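Local coordinates for protein flavin-containing monooxygenase (Allium sativum, PDB 6WPU) that probably oxygenates the sulfur of S-allyl-L-cysteine, using a bound flavin-adenine dinucleotide as its cofactor, at residues R23-G34 / E171-N180; S331-W339 / C347-A355. One frame throughout, in Å; residues are numbered along the deposited sequence.

Interaction 1. Residues R23-G34 / E171-N180; sequences RHVAIIGAGAAG and EGFDAVVVCN. With FAD (flavin-adenine dinucleotide), chain B.
Val25 to Ile28 run parallel to Ala175 to Val178 as neighbouring strands of a Rossmann-type sheet, whose glycine-rich turn and first helical residues, Gly29 to Gly34, fit the GxGxxG pattern of dinucleotide-binding folds. The interior is tight. Backbone bonds alternate along it, Val177 N reaching Ala26 O at 2.8 Å in an almost straight line. On one face Val25 CG1 meets Val177 CG2 at 3.7 Å; on the other the methyl of Ala26 sits squarely over the Phe173 ring, its CB 3.5 Å from the centroid. Toward the partly exposed end the packing gives way to polar links. The His24 ring lies nearly parallel to that of Phe173 but slid aside, with little overlap. With its CG anti to the backbone N (chi1 -174°), His24 sends NE2 to Glu171 OE1 at 2.6 Å, close to the imidazole plane. Asp174 OD2 takes the amide of His24 on its anti lone pair, while OD1 forms a salt bridge with Lys156. At the buried end the start of helix 32-43 meets FAD: Ala33 N donates to its O1P at 2.8 Å, and one water donates both to FAD O1P and to Cys179 O, the latter at 2.7 Å.

Interaction 2. Residues S331-W339 / C347-A355; sequences SLSFVGIPW and CELQSKWIA
Gln350 leaves its helix with CG anti to the carbonyl carbon (chi1 -74°) and then runs extended (chi2 -174°), which carries its amide to the bend after strand 332-334. There OE1 accepts from Gly336 N at 2.8 Å, in the carbonyl plane and on a lone pair. Val335 slides past this side chain in the opposite direction, and its two methyls divide the helix surface between them: CG1 packs on Cys347 CB at 3.6 Å, whereas CG2 meets Ile354 CD1, almost two turns further on, at 3.5 Å. That same CD1 also lies against Ser333 OG. Cys347 SG packs 3.7 Å from Gly336 CA, leaving little room for a side chain there, and the positive phi (90°) also favours glycine.

The other half of the amide is engaged as well. Gln350 NE2 faces Pro338 CD at 3.7 Å, bonds to Tyr401 OH on helix 398-409, and makes a weak bond to a water. This water donates to Phe334 O at 2.8 Å and accepts from Ile337 N, so that it bridges the two across the bend. A leucine in place of Gln350 would probably leave the buried Gly336 amide without its carbonyl acceptor and Tyr401 without its amide partner, freeing the bend to shift.

Val335 also touches Ala33 and Thr37 of helix 32-43, and Gly336 lies close to the bound FAD. A strand leading through a glycine bend into a helix packed back on the sheet is consistent with the strand-helix unit that completes the FAD-binding Rossmann-type domain in this family.

Overall arrangement
From the N terminus, the chain enters through strand 24-28 and turns into helix 32-43; interaction 1 closes a loop of 136 residues between 23-34 and 171-180, which holds most of the three-stranded antiparallel sheet, and brings strand 175-178 beside strand 24-28. Interaction 2 opens later and spans a mere seven residues, joining strand 332-334 to helix 343-358. The two therefore follow in series, neither nesting nor crossing. In space they adjoin: strand 175-178 lies between 24-28 and 332-334 in the five-stranded parallel sheet, with probable hydrogen bonds from Val176 N to Ser331 O and from Val178 N to Ser333 O. Together they illustrate how sequence-distant segments assemble one dinucleotide-binding core.

Interaction 1. Residues R23-G34 / E171-N180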
# COMPACT_ATOMS: atom_id res chain seq x y z
N ARG A 23 5.37 -23.33 15.07
CA ARG A 23 5.28 -22.17 15.94
C ARG A 23 3.84 -21.69 15.97
O ARG A 23 3.06 -21.94 15.04
CB ARG A 23 6.20 -21.02 15.48
CG ARG A 23 7.67 -21.34 15.55
CD ARG A 23 8.05 -21.84 16.93
NE ARG A 23 9.49 -22.00 17.08
CZ ARG A 23 10.08 -22.76 18.00
NH1 ARG A 23 9.34 -23.45 18.86
NH2 ARG A 23 11.40 -22.83 18.05
N HIS A 24 3.49 -20.98 17.04
CA HIS A 24 2.20 -20.32 17.17
C HIS A 24 2.41 -18.82 16.95
O HIS A 24 3.16 -18.17 17.69
CB HIS A 24 1.58 -20.61 18.54
CG HIS A 24 0.20 -20.08 18.69
ND1 HIS A 24 -0.83 -20.43 17.85
CD2 HIS A 24 -0.32 -19.19 19.58
CE1 HIS A 24 -1.93 -19.79 18.21
NE2 HIS A 24 -1.65 -19.04 19.27
N VAL A 25 1.74 -18.27 15.93
CA VAL A 25 2.10 -16.97 15.35
C VAL A 25 0.87 -16.06 15.29
O VAL A 25 -0.20 -16.48 14.83
CB VAL A 25 2.69 -17.13 13.94
CG1 VAL A 25 3.21 -15.76 13.42
CG2 VAL A 25 3.79 -18.19 13.96
N ALA A 26 1.04 -14.81 15.71
CA ALA A 26 -0.02 -13.83 15.56
C ALA A 26 0.13 -13.11 14.22
O ALA A 26 1.24 -12.79 13.79
CB ALA A 26 0.01 -12.80 16.69
N ILE A 27 -1.01 -12.87 13.57
CA ILE A 27 -1.08 -12.06 12.37
C ILE A 27 -1.93 -10.84 12.68
O ILE A 27 -3.09 -10.96 13.09
CB ILE A 27 -1.66 -12.84 11.18
CG1 ILE A 27 -0.74 -14.02 10.87
CG2 ILE A 27 -1.81 -11.93 9.95
CD1 ILE A 27 -1.42 -15.06 10.12
N ILE A 28 -1.35 -9.66 12.51
CA ILE A 28 -2.03 -8.41 12.81
C ILE A 28 -2.49 -7.83 11.48
O ILE A 28 -1.68 -7.26 10.74
CB ILE A 28 -1.13 -7.45 13.58
CG1 ILE A 28 -0.64 -8.13 14.86
CG2 ILE A 28 -1.90 -6.15 13.92
CD1 ILE A 28 0.32 -7.29 15.62
N GLY A 29 -3.78 -7.99 11.19
CA GLY A 29 -4.45 -7.42 10.03
C GLY A 29 -4.87 -8.53 9.07
O GLY A 29 -4.15 -9.52 8.89
N ALA A 30 -6.05 -8.39 8.47
CA ALA A 30 -6.53 -9.34 7.46
C ALA A 30 -6.88 -8.63 6.15
O ALA A 30 -7.90 -8.92 5.52
CB ALA A 30 -7.72 -10.13 7.98
N GLY A 31 -6.04 -7.68 5.74
CA GLY A 31 -6.01 -7.26 4.35
C GLY A 31 -5.30 -8.31 3.53
O GLY A 31 -5.06 -9.43 3.99
N ALA A 32 -4.93 -7.94 2.30
CA ALA A 32 -4.26 -8.88 1.42
C ALA A 32 -3.00 -9.45 2.07
O ALA A 32 -2.72 -10.65 1.93
CB ALA A 32 -3.92 -8.21 0.09
N ALA A 33 -2.22 -8.62 2.76
CA ALA A 33 -0.98 -9.10 3.38
C ALA A 33 -1.28 -10.16 4.43
O ALA A 33 -0.70 -11.25 4.41
CB ALA A 33 -0.23 -7.92 4.00
N GLY A 34 -2.18 -9.85 5.38
CA GLY A 34 -2.53 -10.81 6.41
C GLY A 34 -3.16 -12.08 5.87
O GLY A 34 -2.88 -13.18 6.35
N GLU A 171 -3.15 -12.83 24.31
CA GLU A 171 -2.70 -14.17 23.98
C GLU A 171 -1.20 -14.15 23.78
O GLU A 171 -0.64 -13.16 23.31
CB GLU A 171 -3.42 -14.70 22.72
CG GLU A 171 -2.99 -16.11 22.29
CD GLU A 171 -3.84 -16.70 21.16
OE1 GLU A 171 -3.51 -17.82 20.69
OE2 GLU A 171 -4.84 -16.07 20.75
N GLY A 172 -0.55 -15.25 24.17
CA GLY A 172 0.89 -15.38 24.00
C GLY A 172 1.24 -16.07 22.70
O GLY A 172 0.50 -16.91 22.21
N PHE A 173 2.39 -15.70 22.14
CA PHE A 173 2.80 -16.18 20.82
C PHE A 173 4.30 -16.43 20.78
O PHE A 173 5.08 -15.79 21.49
CB PHE A 173 2.42 -15.19 19.71
CG PHE A 173 0.94 -15.04 19.52
CD1 PHE A 173 0.24 -14.06 20.22
CD2 PHE A 173 0.25 -15.92 18.68
CE1 PHE A 173 -1.14 -13.94 20.06
CE2 PHE A 173 -1.13 -15.83 18.54
CZ PHE A 173 -1.83 -14.81 19.22
N ASP A 174 4.70 -17.36 19.91
CA ASP A 174 6.11 -17.50 19.57
C ASP A 174 6.59 -16.39 18.65
O ASP A 174 7.77 -16.02 18.69
CB ASP A 174 6.36 -18.84 18.89
CG ASP A 174 6.04 -20.02 19.79
OD1 ASP A 174 6.51 -20.04 20.95
OD2 ASP A 174 5.30 -20.92 19.32
N ALA A 175 5.71 -15.88 17.79
CA ALA A 175 6.11 -14.93 16.76
C ALA A 175 4.92 -14.08 16.39
O ALA A 175 3.76 -14.48 16.55
CB ALA A 175 6.68 -15.65 15.52
N VAL A 176 5.21 -12.87 15.91
CA VAL A 176 4.19 -11.92 15.49
C VAL A 176 4.55 -11.42 14.10
O VAL A 176 5.69 -10.99 13.87
CB VAL A 176 4.11 -10.73 16.47
CG1 VAL A 176 3.16 -9.64 15.92
CG2 VAL A 176 3.66 -11.20 17.83
N VAL A 177 3.60 -11.49 13.17
CA VAL A 177 3.77 -10.92 11.84
C VAL A 177 2.85 -9.71 11.72
O VAL A 177 1.62 -9.83 11.82
CB VAL A 177 3.47 -11.93 10.72
CG1 VAL A 177 3.84 -11.32 9.39
CG2 VAL A 177 4.20 -13.26 10.95
N VAL A 178 3.44 -8.54 11.47
CA VAL A 178 2.69 -7.28 11.39
C VAL A 178 2.26 -7.06 9.95
O VAL A 178 3.10 -6.91 9.06
CB VAL A 178 3.52 -6.10 11.91
CG1 VAL A 178 2.74 -4.78 11.76
CG2 VAL A 178 3.90 -6.32 13.38
N CYS A 179 0.94 -7.04 9.71
CA CYS A 179 0.36 -6.90 8.38
C CYS A 179 -0.68 -5.78 8.34
O CYS A 179 -1.77 -5.94 7.77
CB CYS A 179 -0.29 -8.22 7.94
SG CYS A 179 0.82 -9.64 7.91
N ASN A 180 -0.39 -4.65 8.97
CA ASN A 180 -1.43 -3.67 9.25
C ASN A 180 -1.59 -2.62 8.16
O ASN A 180 -2.43 -1.72 8.31
CB ASN A 180 -1.17 -2.98 10.60
CG ASN A 180 0.05 -2.06 10.57
OD1 ASN A 180 1.11 -2.43 10.07
ND2 ASN A 180 -0.12 -0.84 11.07
PA FAD B . -4.34 -3.07 4.03
O1A FAD B . -5.21 -3.30 2.79
O2A FAD B . -4.27 -1.76 4.65
O5B FAD B . -4.77 -3.92 5.20
C5B FAD B . -4.34 -3.83 6.55
C4B FAD B . -5.38 -4.47 7.50
O4B FAD B . -4.97 -4.52 8.84
C3B FAD B . -6.71 -3.76 7.47
O3B FAD B . -7.75 -4.67 7.25
C2B FAD B . -6.85 -3.16 8.83
O2B FAD B . -8.16 -3.07 9.26
C1B FAD B . -6.05 -4.12 9.65
N9A FAD B . -5.51 -3.55 10.86
C8A FAD B . -4.81 -2.35 10.95
N7A FAD B . -4.45 -2.13 12.22
C5A FAD B . -4.93 -3.16 13.03
C6A FAD B . -4.88 -3.44 14.39
N6A FAD B . -4.20 -2.56 15.32
N1A FAD B . -5.44 -4.57 14.86
C2A FAD B . -6.09 -5.44 14.04
N3A FAD B . -6.18 -5.20 12.71
C4A FAD B . -5.61 -4.09 12.18
N1 FAD B . -2.25 -2.54 -5.38
C2 FAD B . -2.55 -3.31 -6.56
O2 FAD B . -2.08 -4.57 -6.69
N3 FAD B . -3.22 -2.74 -7.62
C4 FAD B . -3.69 -1.45 -7.52
O4 FAD B . -4.37 -0.86 -8.54
C4X FAD B . -3.62 -0.71 -6.25
N5 FAD B . -4.31 0.49 -6.09
C5X FAD B . -4.26 1.15 -4.87
C6 FAD B . -4.94 2.36 -4.71
C7 FAD B . -4.90 3.01 -3.48
C7M FAD B . -5.62 4.32 -3.33
C8 FAD B . -4.18 2.46 -2.42
C8M FAD B . -4.11 3.14 -1.09
C9 FAD B . -3.50 1.25 -2.57
C9A FAD B . -3.54 0.60 -3.79
N10 FAD B . -2.85 -0.66 -3.94
C10 FAD B . -2.89 -1.33 -5.17
C1' FAD B . -2.06 -1.21 -2.83
C2' FAD B . -2.76 -1.91 -1.69
O2' FAD B . -2.35 -1.35 -0.51
C3' FAD B . -2.27 -3.34 -1.73
O3' FAD B . -2.90 -3.85 -2.84
C4' FAD B . -2.63 -4.20 -0.53
O4' FAD B . -3.98 -4.04 -0.29
C5' FAD B . -1.82 -3.97 0.75
O5' FAD B . -2.61 -4.60 1.73
P FAD B . -2.34 -4.78 3.28
O1P FAD B . -2.94 -6.13 3.82
O2P FAD B . -0.79 -4.51 3.45
O3P FAD B . -2.87 -3.34 3.89
O HOH W 1 -3.31 -7.27 6.07

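Interaction 2. Residues S331-W339 / C347-A355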
# COMPACT_ATOMS: atom_id res chain seq x y z
N SER A 331 11.17 -13.75 15.56
CA SER A 331 9.91 -13.71 16.28
C SER A 331 9.09 -12.45 15.96
O SER A 331 7.89 -12.41 16.25
CB SER A 331 10.18 -13.83 17.79
OG SER A 331 10.73 -12.65 18.34
N LEU A 332 9.69 -11.43 15.37
CA LEU A 332 8.91 -10.29 14.91
C LEU A 332 9.27 -10.04 13.45
O LEU A 332 10.45 -10.05 13.09
CB LEU A 332 9.17 -9.05 15.77
CG LEU A 332 8.39 -7.79 15.34
CD1 LEU A 332 6.89 -7.96 15.58
CD2 LEU A 332 8.92 -6.57 16.05
N SER A 333 8.25 -9.86 12.61
CA SER A 333 8.46 -9.59 11.20
C SER A 333 7.33 -8.72 10.66
O SER A 333 6.26 -8.59 11.28
CB SER A 333 8.55 -10.89 10.40
OG SER A 333 7.34 -11.62 10.51
N PHE A 334 7.58 -8.11 9.49
CA PHE A 334 6.64 -7.21 8.84
C PHE A 334 6.40 -7.66 7.41
O PHE A 334 7.37 -7.90 6.68
CB PHE A 334 7.16 -5.76 8.83
CG PHE A 334 7.30 -5.14 10.20
CD1 PHE A 334 8.38 -5.47 11.01
CD2 PHE A 334 6.36 -4.23 10.66
CE1 PHE A 334 8.51 -4.90 12.27
CE2 PHE A 334 6.49 -3.65 11.93
CZ PHE A 334 7.57 -4.00 12.73
N VAL A 335 5.13 -7.75 7.00
CA VAL A 335 4.79 -8.08 5.62
C VAL A 335 4.18 -6.83 4.96
O VAL A 335 3.29 -6.19 5.53
CB VAL A 335 3.83 -9.28 5.53
CG1 VAL A 335 3.37 -9.49 4.08
CG2 VAL A 335 4.52 -10.54 6.01
N GLY A 336 4.68 -6.49 3.78
CA GLY A 336 4.09 -5.42 3.00
C GLY A 336 4.64 -4.03 3.25
O GLY A 336 3.97 -3.05 2.89
N ILE A 337 5.81 -3.92 3.88
CA ILE A 337 6.45 -2.61 4.03
C ILE A 337 6.79 -1.95 2.69
O ILE A 337 6.54 -0.75 2.54
CB ILE A 337 7.69 -2.73 4.94
CG1 ILE A 337 7.31 -3.13 6.38
CG2 ILE A 337 8.49 -1.44 4.94
CD1 ILE A 337 6.44 -2.15 7.09
N PRO A 338 7.39 -2.65 1.72
CA PRO A 338 7.87 -1.95 0.51
C PRO A 338 6.75 -1.26 -0.25
O PRO A 338 5.58 -1.62 -0.14
CB PRO A 338 8.51 -3.07 -0.32
CG PRO A 338 8.93 -4.11 0.73
CD PRO A 338 7.82 -4.07 1.73
N TRP A 339 7.12 -0.24 -1.03
CA TRP A 339 6.14 0.46 -1.84
C TRP A 339 6.70 0.70 -3.24
O TRP A 339 7.87 0.40 -3.53
CB TRP A 339 5.66 1.77 -1.20
CG TRP A 339 6.73 2.71 -0.72
CD1 TRP A 339 7.54 2.54 0.37
CD2 TRP A 339 7.06 3.99 -1.28
NE1 TRP A 339 8.37 3.63 0.51
CE2 TRP A 339 8.10 4.53 -0.49
CE3 TRP A 339 6.59 4.72 -2.37
CZ2 TRP A 339 8.68 5.78 -0.76
CZ3 TRP A 339 7.17 5.98 -2.64
CH2 TRP A 339 8.20 6.49 -1.84
N CYS A 347 3.98 -9.80 -1.05
CA CYS A 347 3.59 -10.24 0.29
C CYS A 347 3.56 -11.76 0.38
O CYS A 347 3.91 -12.34 1.41
CB CYS A 347 2.23 -9.65 0.67
SG CYS A 347 2.21 -7.82 0.88
N GLU A 348 3.13 -12.41 -0.70
CA GLU A 348 3.12 -13.87 -0.76
C GLU A 348 4.52 -14.42 -0.53
O GLU A 348 4.72 -15.33 0.29
CB GLU A 348 2.57 -14.31 -2.12
CG GLU A 348 2.42 -15.83 -2.37
CD GLU A 348 1.79 -16.11 -3.75
OE1 GLU A 348 1.74 -15.17 -4.59
OE2 GLU A 348 1.34 -17.25 -4.00
N LEU A 349 5.50 -13.86 -1.23
CA LEU A 349 6.86 -14.37 -1.13
C LEU A 349 7.50 -14.00 0.21
O LEU A 349 8.24 -14.80 0.79
CB LEU A 349 7.69 -13.88 -2.30
CG LEU A 349 7.27 -14.48 -3.63
CD1 LEU A 349 7.90 -13.70 -4.80
CD2 LEU A 349 7.65 -15.98 -3.70
N GLN A 350 7.21 -12.80 0.71
CA GLN A 350 7.69 -12.43 2.04
C GLN A 350 7.20 -13.41 3.10
O GLN A 350 7.96 -13.83 3.97
CB GLN A 350 7.25 -11.02 2.40
CG GLN A 350 7.99 -9.92 1.69
CD GLN A 350 7.58 -8.56 2.21
OE1 GLN A 350 6.43 -8.36 2.57
NE2 GLN A 350 8.54 -7.64 2.28
N SER A 351 5.92 -13.75 3.06
CA SER A 351 5.39 -14.57 4.13
C SER A 351 5.78 -16.02 3.93
O SER A 351 5.93 -16.76 4.91
CB SER A 351 3.87 -14.39 4.22
OG SER A 351 3.26 -14.69 2.98
N LYS A 352 6.00 -16.43 2.68
CA LYS A 352 6.58 -17.74 2.41
C LYS A 352 7.97 -17.85 3.01
O LYS A 352 8.33 -18.87 3.60
CB LYS A 352 6.61 -17.96 0.89
CG LYS A 352 6.69 -19.41 0.44
CD LYS A 352 6.73 -19.50 -1.10
CE LYS A 352 5.40 -19.06 -1.74
NZ LYS A 352 4.32 -20.07 -1.51
N TRP A 353 8.76 -16.78 2.91
CA TRP A 353 10.08 -16.74 3.52
C TRP A 353 9.99 -16.78 5.04
O TRP A 353 10.69 -17.57 5.69
CB TRP A 353 10.80 -15.47 3.05
CG TRP A 353 12.21 -15.31 3.51
CD1 TRP A 353 13.18 -16.27 3.55
CD2 TRP A 353 12.81 -14.10 3.98
NE1 TRP A 353 14.35 -15.74 4.03
CE2 TRP A 353 14.16 -14.40 4.30
CE3 TRP A 353 12.34 -12.79 4.18
CZ2 TRP A 353 15.04 -13.44 4.79
CZ3 TRP A 353 13.23 -11.84 4.66
CH2 TRP A 353 14.56 -12.17 4.96
N ILE A 354 9.12 -15.94 5.61
CA ILE A 354 8.96 -15.90 7.06
C ILE A 354 8.58 -17.27 7.60
O ILE A 354 9.16 -17.75 8.58
CB ILE A 354 7.92 -14.84 7.46
CG1 ILE A 354 8.42 -13.42 7.16
CG2 ILE A 354 7.56 -14.97 8.95
CD1 ILE A 354 7.28 -12.40 7.24
N ALA A 355 7.60 -17.93 6.96
CA ALA A 355 7.12 -19.22 7.44
C ALA A 355 8.23 -20.27 7.42
O ALA A 355 8.39 -21.04 8.37
CB ALA A 355 5.93 -19.69 6.60
O HOH W 2 7.78 -5.98 4.73